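Local coordinates for protein glutamate--tRNA ligase (Methanothermobacter thermautotrophicus, PDB 3AII) that probably attaches glutamate to its tRNA, activating the amino acid with ATP to Glu-AMP before transfer to the acceptor end, at residues R249-H261 with R267-A279. Sequence-based numbering, arbitrary orientation. Where two conformers were deposited one is given.
Sequences RDWVSMRIVEAEH and RYRVYPMMNFSVA
Met-273 N bonds to Ser-253 O at 2.9 Å from well above the carbonyl plane, 52° out of it. Strands 252-256 and 270-272 pair as an antiparallel hairpin at one end of a four-stranded sheet in the class I catalytic domain. Four straight backbone bonds join the segments. Arg-255 and Tyr-271 exchange two of them, and Val-257 N reaches Arg-269 O at 2.7 Å. On the other side of strand 252-256, Ser-253 and Met-254 share Val-235 of strand 234-237 in a classic beta bulge. In one of two conformers of Arg-255, Met-273 SD lies over a face of the guanidinium, placed there by chi1 -62° and chi2 -61°. The Tyr-271 ring has Val-257 CB 4.0 Å from CD1 and runs on to His-261, whose CB is 3.6 Å from OH. With an alanine in place of Tyr-271, Val-257 and His-261 would probably lose the ring and hydroxyl that they pack on. His-261 NE2 bonds to Asp-137 O. Beyond Pro-272 and Met-273 the chain enters helix 274-284. There Phe-276 CE2 meets Met-254 CE at 3.9 Å, and Asn-275 CB makes a CH-pi contact over the six-membered ring of Trp-251, 4.0 Å from its centroid.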
loop_
_atom_site.group_PDB
_atom_site.type_symbol
_atom_site.label_atom_id
_atom_site.label_comp_id
_atom_site.label_asym_id
_atom_site.label_seq_id
_atom_site.Cartn_x
_atom_site.Cartn_y
_atom_site.Cartn_z
ATOM N N ARG A 249 12.446 -21.845 -21.963
ATOM C CA ARG A 249 12.454 -22.447 -23.294
ATOM C C ARG A 249 11.337 -21.917 -24.200
ATOM O O ARG A 249 10.156 -22.133 -23.936
ATOM C CB ARG A 249 12.359 -23.971 -23.186
ATOM C CG ARG A 249 13.576 -24.615 -22.533
ATOM C CD ARG A 249 13.396 -26.121 -22.411
ATOM N NE ARG A 249 14.461 -26.716 -21.610
ATOM C CZ ARG A 249 14.643 -28.024 -21.461
ATOM N NH1 ARG A 249 13.827 -28.882 -22.062
ATOM N NH2 ARG A 249 15.644 -28.472 -20.713
ATOM N N ASP A 250 11.728 -21.217 -25.261
ATOM C CA ASP A 250 10.792 -20.611 -26.220
ATOM C C ASP A 250 9.508 -20.046 -25.599
ATOM O O ASP A 250 8.397 -20.464 -25.934
ATOM C CB ASP A 250 10.451 -21.585 -27.351
ATOM C CG ASP A 250 11.628 -21.822 -28.298
ATOM O OD1 ASP A 250 12.770 -21.465 -27.936
ATOM O OD2 ASP A 250 11.400 -22.345 -29.401
ATOM N N TRP A 251 9.672 -19.065 -24.721
ATOM C CA TRP A 251 8.552 -18.511 -23.982
ATOM C C TRP A 251 7.628 -17.662 -24.860
ATOM O O TRP A 251 8.035 -17.142 -25.906
ATOM C CB TRP A 251 9.066 -17.721 -22.768
ATOM C CG TRP A 251 10.026 -16.600 -23.079
ATOM C CD1 TRP A 251 11.395 -16.672 -23.143
ATOM C CD2 TRP A 251 9.688 -15.223 -23.306
ATOM N NE1 TRP A 251 11.920 -15.429 -23.435
ATOM C CE2 TRP A 251 10.894 -14.523 -23.528
ATOM C CE3 TRP A 251 8.479 -14.519 -23.342
ATOM C CZ2 TRP A 251 10.927 -13.145 -23.784
ATOM C CZ3 TRP A 251 8.511 -13.149 -23.603
ATOM C CH2 TRP A 251 9.726 -12.479 -23.826
ATOM N N VAL A 252 6.379 -17.531 -24.420
ATOM C CA VAL A 252 5.333 -16.862 -25.192
ATOM C C VAL A 252 5.364 -15.338 -25.057
ATOM O O VAL A 252 5.317 -14.796 -23.947
ATOM C CB VAL A 252 3.943 -17.364 -24.760
ATOM C CG1 VAL A 252 2.846 -16.577 -25.447
ATOM C CG2 VAL A 252 3.804 -18.841 -25.071
ATOM N N SER A 253 5.434 -14.652 -26.197
ATOM C CA SER A 253 5.453 -13.191 -26.220
ATOM C C SER A 253 4.116 -12.562 -26.581
ATOM O O SER A 253 3.862 -11.413 -26.217
ATOM C CB SER A 253 6.529 -12.672 -27.178
ATOM O OG SER A 253 6.285 -13.095 -28.517
ATOM N N MET A 254 3.277 -13.281 -27.326
ATOM C CA MET A 254 1.964 -12.756 -27.744
ATOM C C MET A 254 0.909 -13.841 -27.669
ATOM O O MET A 254 1.170 -14.978 -28.075
ATOM C CB MET A 254 1.984 -12.283 -29.206
ATOM C CG MET A 254 2.733 -11.028 -29.515
ATOM S SD MET A 254 1.781 -9.597 -28.898
ATOM C CE MET A 254 2.746 -8.216 -29.499
ATOM N N ARG A 255 -0.282 -13.478 -27.190
ATOM C CA ARG A 255 -1.401 -14.413 -27.126
ATOM C C ARG A 255 -2.671 -13.762 -27.645
ATOM O O ARG A 255 -2.735 -12.547 -27.800
ATOM C CB ARG A 255 -1.625 -14.892 -25.696
ATOM C CG ARG A 255 -1.919 -13.766 -24.727
ATOM C CD ARG A 255 -2.212 -14.252 -23.329
ATOM N NE ARG A 255 -2.637 -13.148 -22.478
ATOM C CZ ARG A 255 -2.888 -13.267 -21.180
ATOM N NH1 ARG A 255 -3.276 -12.210 -20.478
ATOM N NH2 ARG A 255 -2.749 -14.445 -20.583
ATOM N N ILE A 256 -3.682 -14.585 -27.907
ATOM C CA ILE A 256 -4.965 -14.084 -28.373
ATOM C C ILE A 256 -5.939 -14.123 -27.201
ATOM O O ILE A 256 -6.068 -15.155 -26.550
ATOM C CB ILE A 256 -5.511 -14.956 -29.520
ATOM C CG1 ILE A 256 -4.528 -14.980 -30.702
ATOM C CG2 ILE A 256 -6.880 -14.439 -29.959
ATOM C CD1 ILE A 256 -4.810 -16.070 -31.743
ATOM N N VAL A 257 -6.600 -12.999 -26.925
ATOM C CA VAL A 257 -7.567 -12.910 -25.829
ATOM C C VAL A 257 -8.812 -12.230 -26.356
ATOM O O VAL A 257 -8.740 -11.114 -26.877
ATOM C CB VAL A 257 -7.025 -12.069 -24.658
ATOM C CG1 VAL A 257 -8.035 -12.026 -23.490
ATOM C CG2 VAL A 257 -5.669 -12.596 -24.200
ATOM N N GLU A 258 -9.955 -12.896 -26.235
ATOM C CA GLU A 258 -11.191 -12.296 -26.715
ATOM C C GLU A 258 -11.961 -11.734 -25.540
ATOM O O GLU A 258 -12.782 -12.417 -24.934
ATOM C CB GLU A 258 -12.029 -13.321 -27.476
ATOM C CG GLU A 258 -11.314 -13.928 -28.674
ATOM C CD GLU A 258 -12.201 -14.904 -29.430
ATOM O OE1 GLU A 258 -13.185 -14.445 -30.051
ATOM O OE2 GLU A 258 -11.920 -16.124 -29.403
ATOM N N ALA A 259 -11.668 -10.489 -25.200
ATOM C CA ALA A 259 -12.290 -9.859 -24.045
ATOM C C ALA A 259 -12.283 -8.351 -24.221
ATOM O O ALA A 259 -11.373 -7.798 -24.825
ATOM C CB ALA A 259 -11.550 -10.245 -22.759
ATOM N N GLU A 260 -13.303 -7.689 -23.692
ATOM C CA GLU A 260 -13.355 -6.240 -23.719
ATOM C C GLU A 260 -12.344 -5.658 -22.740
ATOM O O GLU A 260 -12.339 -6.000 -21.557
ATOM C CB GLU A 260 -14.758 -5.762 -23.357
ATOM C CG GLU A 260 -14.867 -4.266 -23.124
ATOM C CD GLU A 260 -16.235 -3.858 -22.619
ATOM O OE1 GLU A 260 -17.217 -4.567 -22.925
ATOM O OE2 GLU A 260 -16.328 -2.831 -21.915
ATOM N N HIS A 261 -11.483 -4.783 -23.243
ATOM C CA HIS A 261 -10.568 -4.029 -22.400
ATOM C C HIS A 261 -11.287 -2.752 -21.987
ATOM O O HIS A 261 -11.961 -2.139 -22.808
ATOM C CB HIS A 261 -9.311 -3.680 -23.201
ATOM C CG HIS A 261 -8.166 -3.190 -22.366
ATOM N ND1 HIS A 261 -8.121 -1.921 -21.834
ATOM C CD2 HIS A 261 -7.009 -3.794 -22.001
ATOM C CE1 HIS A 261 -6.997 -1.769 -21.157
ATOM N NE2 HIS A 261 -6.298 -2.888 -21.249
ATOM N N ARG A 267 -11.163 -3.307 -29.597
ATOM C CA ARG A 267 -10.250 -2.987 -30.689
ATOM C C ARG A 267 -9.199 -4.067 -30.935
ATOM O O ARG A 267 -8.835 -4.345 -32.078
ATOM C CB ARG A 267 -9.548 -1.658 -30.412
ATOM C CG ARG A 267 -10.311 -0.450 -30.904
ATOM C CD ARG A 267 -9.499 0.298 -31.945
ATOM N NE ARG A 267 -8.495 1.159 -31.335
ATOM C CZ ARG A 267 -7.634 1.906 -32.019
ATOM N NH1 ARG A 267 -6.760 2.668 -31.376
ATOM N NH2 ARG A 267 -7.644 1.889 -33.344
ATOM N N TYR A 268 -8.709 -4.673 -29.859
ATOM C CA TYR A 268 -7.588 -5.599 -29.967
ATOM C C TYR A 268 -7.940 -6.966 -29.413
ATOM O O TYR A 268 -8.674 -7.077 -28.435
ATOM C CB TYR A 268 -6.386 -5.067 -29.180
ATOM C CG TYR A 268 -5.967 -3.678 -29.582
ATOM C CD1 TYR A 268 -6.234 -2.583 -28.765
ATOM C CD2 TYR A 268 -5.309 -3.464 -30.774
ATOM C CE1 TYR A 268 -5.845 -1.301 -29.131
ATOM C CE2 TYR A 268 -4.915 -2.184 -31.155
ATOM C CZ TYR A 268 -5.186 -1.112 -30.331
ATOM O OH TYR A 268 -4.788 0.152 -30.716
ATOM N N ARG A 269 -7.394 -8.002 -30.035
ATOM C CA ARG A 269 -7.489 -9.340 -29.467
ATOM C C ARG A 269 -6.115 -9.974 -29.322
ATOM O O ARG A 269 -5.980 -11.029 -28.724
ATOM C CB ARG A 269 -8.380 -10.237 -30.325
ATOM C CG ARG A 269 -7.741 -10.664 -31.626
ATOM C CD ARG A 269 -8.605 -11.694 -32.345
ATOM N NE ARG A 269 -9.901 -11.140 -32.736
ATOM C CZ ARG A 269 -10.848 -11.838 -33.351
ATOM N NH1 ARG A 269 -10.644 -13.119 -33.633
ATOM N NH2 ARG A 269 -11.997 -11.262 -33.679
ATOM N N VAL A 270 -5.084 -9.343 -29.874
ATOM C CA VAL A 270 -3.750 -9.927 -29.751
ATOM C C VAL A 270 -2.972 -9.093 -28.738
ATOM O O VAL A 270 -2.780 -7.889 -28.946
ATOM C CB VAL A 270 -3.003 -9.967 -31.101
ATOM C CG1 VAL A 270 -1.640 -10.620 -30.915
ATOM C CG2 VAL A 270 -3.809 -10.743 -32.156
ATOM N N TYR A 271 -2.548 -9.729 -27.643
ATOM C CA TYR A 271 -1.955 -9.012 -26.505
ATOM C C TYR A 271 -0.559 -9.520 -26.171
ATOM O O TYR A 271 -0.293 -10.724 -26.252
ATOM C CB TYR A 271 -2.832 -9.192 -25.263
ATOM C CG TYR A 271 -4.060 -8.323 -25.281
ATOM C CD1 TYR A 271 -5.236 -8.751 -25.888
ATOM C CD2 TYR A 271 -4.028 -7.059 -24.714
ATOM C CE1 TYR A 271 -6.361 -7.935 -25.895
ATOM C CE2 TYR A 271 -5.131 -6.252 -24.722
ATOM C CZ TYR A 271 -6.288 -6.690 -25.318
ATOM O OH TYR A 271 -7.379 -5.854 -25.298
ATOM N N PRO A 272 0.339 -8.609 -25.769
ATOM C CA PRO A 272 1.682 -9.033 -25.375
ATOM C C PRO A 272 1.685 -9.625 -23.976
ATOM O O PRO A 272 0.883 -9.241 -23.100
ATOM C CB PRO A 272 2.476 -7.719 -25.382
ATOM C CG PRO A 272 1.458 -6.699 -24.992
ATOM C CD PRO A 272 0.194 -7.146 -25.731
ATOM N N MET A 273 2.586 -10.578 -23.776
ATOM C CA MET A 273 2.902 -11.059 -22.443
ATOM C C MET A 273 3.910 -10.124 -21.807
ATOM O O MET A 273 4.673 -9.430 -22.509
ATOM C CB MET A 273 3.462 -12.479 -22.495
ATOM C CG MET A 273 2.491 -13.488 -23.066
ATOM S SD MET A 273 1.005 -13.589 -22.061
ATOM C CE MET A 273 1.598 -14.505 -20.642
ATOM N N MET A 274 3.886 -10.099 -20.474
ATOM C CA MET A 274 4.663 -9.146 -19.696
ATOM C C MET A 274 6.145 -9.067 -20.100
ATOM O O MET A 274 6.690 -7.972 -20.283
ATOM C CB MET A 274 4.510 -9.451 -18.199
ATOM C CG MET A 274 4.619 -8.226 -17.313
ATOM S SD MET A 274 5.891 -8.455 -16.073
ATOM C CE MET A 274 7.147 -9.160 -17.120
ATOM N N ASN A 275 6.808 -10.207 -20.239
ATOM C CA ASN A 275 8.233 -10.159 -20.533
ATOM C C ASN A 275 8.580 -9.525 -21.877
ATOM O O ASN A 275 9.664 -8.971 -22.035
ATOM C CB ASN A 275 8.875 -11.541 -20.376
ATOM C CG ASN A 275 9.057 -11.911 -18.919
ATOM O OD1 ASN A 275 8.556 -12.936 -18.444
ATOM N ND2 ASN A 275 9.751 -11.057 -18.192
ATOM N N PHE A 276 7.662 -9.607 -22.840
ATOM C CA PHE A 276 7.858 -8.959 -24.124
ATOM C C PHE A 276 7.614 -7.453 -24.018
ATOM O O PHE A 276 8.451 -6.647 -24.436
ATOM C CB PHE A 276 6.946 -9.559 -25.215
ATOM C CG PHE A 276 7.143 -8.921 -26.588
ATOM C CD1 PHE A 276 8.278 -9.180 -27.342
ATOM C CD2 PHE A 276 6.194 -8.041 -27.095
ATOM C CE1 PHE A 276 8.455 -8.573 -28.592
ATOM C CE2 PHE A 276 6.363 -7.416 -28.315
ATOM C CZ PHE A 276 7.490 -7.705 -29.092
ATOM N N SER A 277 6.452 -7.063 -23.508
ATOM C CA SER A 277 6.131 -5.639 -23.452
ATOM C C SER A 277 7.088 -4.878 -22.538
ATOM O O SER A 277 7.451 -3.747 -22.848
ATOM C CB SER A 277 4.685 -5.410 -23.016
ATOM O OG SER A 277 4.472 -5.942 -21.712
ATOM N N VAL A 278 7.525 -5.514 -21.452
ATOM C CA VAL A 278 8.459 -4.863 -20.519
ATOM C C VAL A 278 9.802 -4.589 -21.217
ATOM O O VAL A 278 10.345 -3.479 -21.151
ATOM C CB VAL A 278 8.654 -5.697 -19.230
ATOM C CG1 VAL A 278 9.868 -5.221 -18.440
ATOM C CG2 VAL A 278 7.409 -5.633 -18.373
ATOM N N ALA A 279 10.339 -5.597 -21.892
ATOM C CA ALA A 279 11.614 -5.436 -22.591
ATOM C C ALA A 279 11.527 -4.382 -23.680
ATOM O O ALA A 279 12.399 -3.525 -23.796
ATOM C CB ALA A 279 12.069 -6.767 -23.190
HETATM O O HOH W 1 -1.736 -10.223 -22.111
#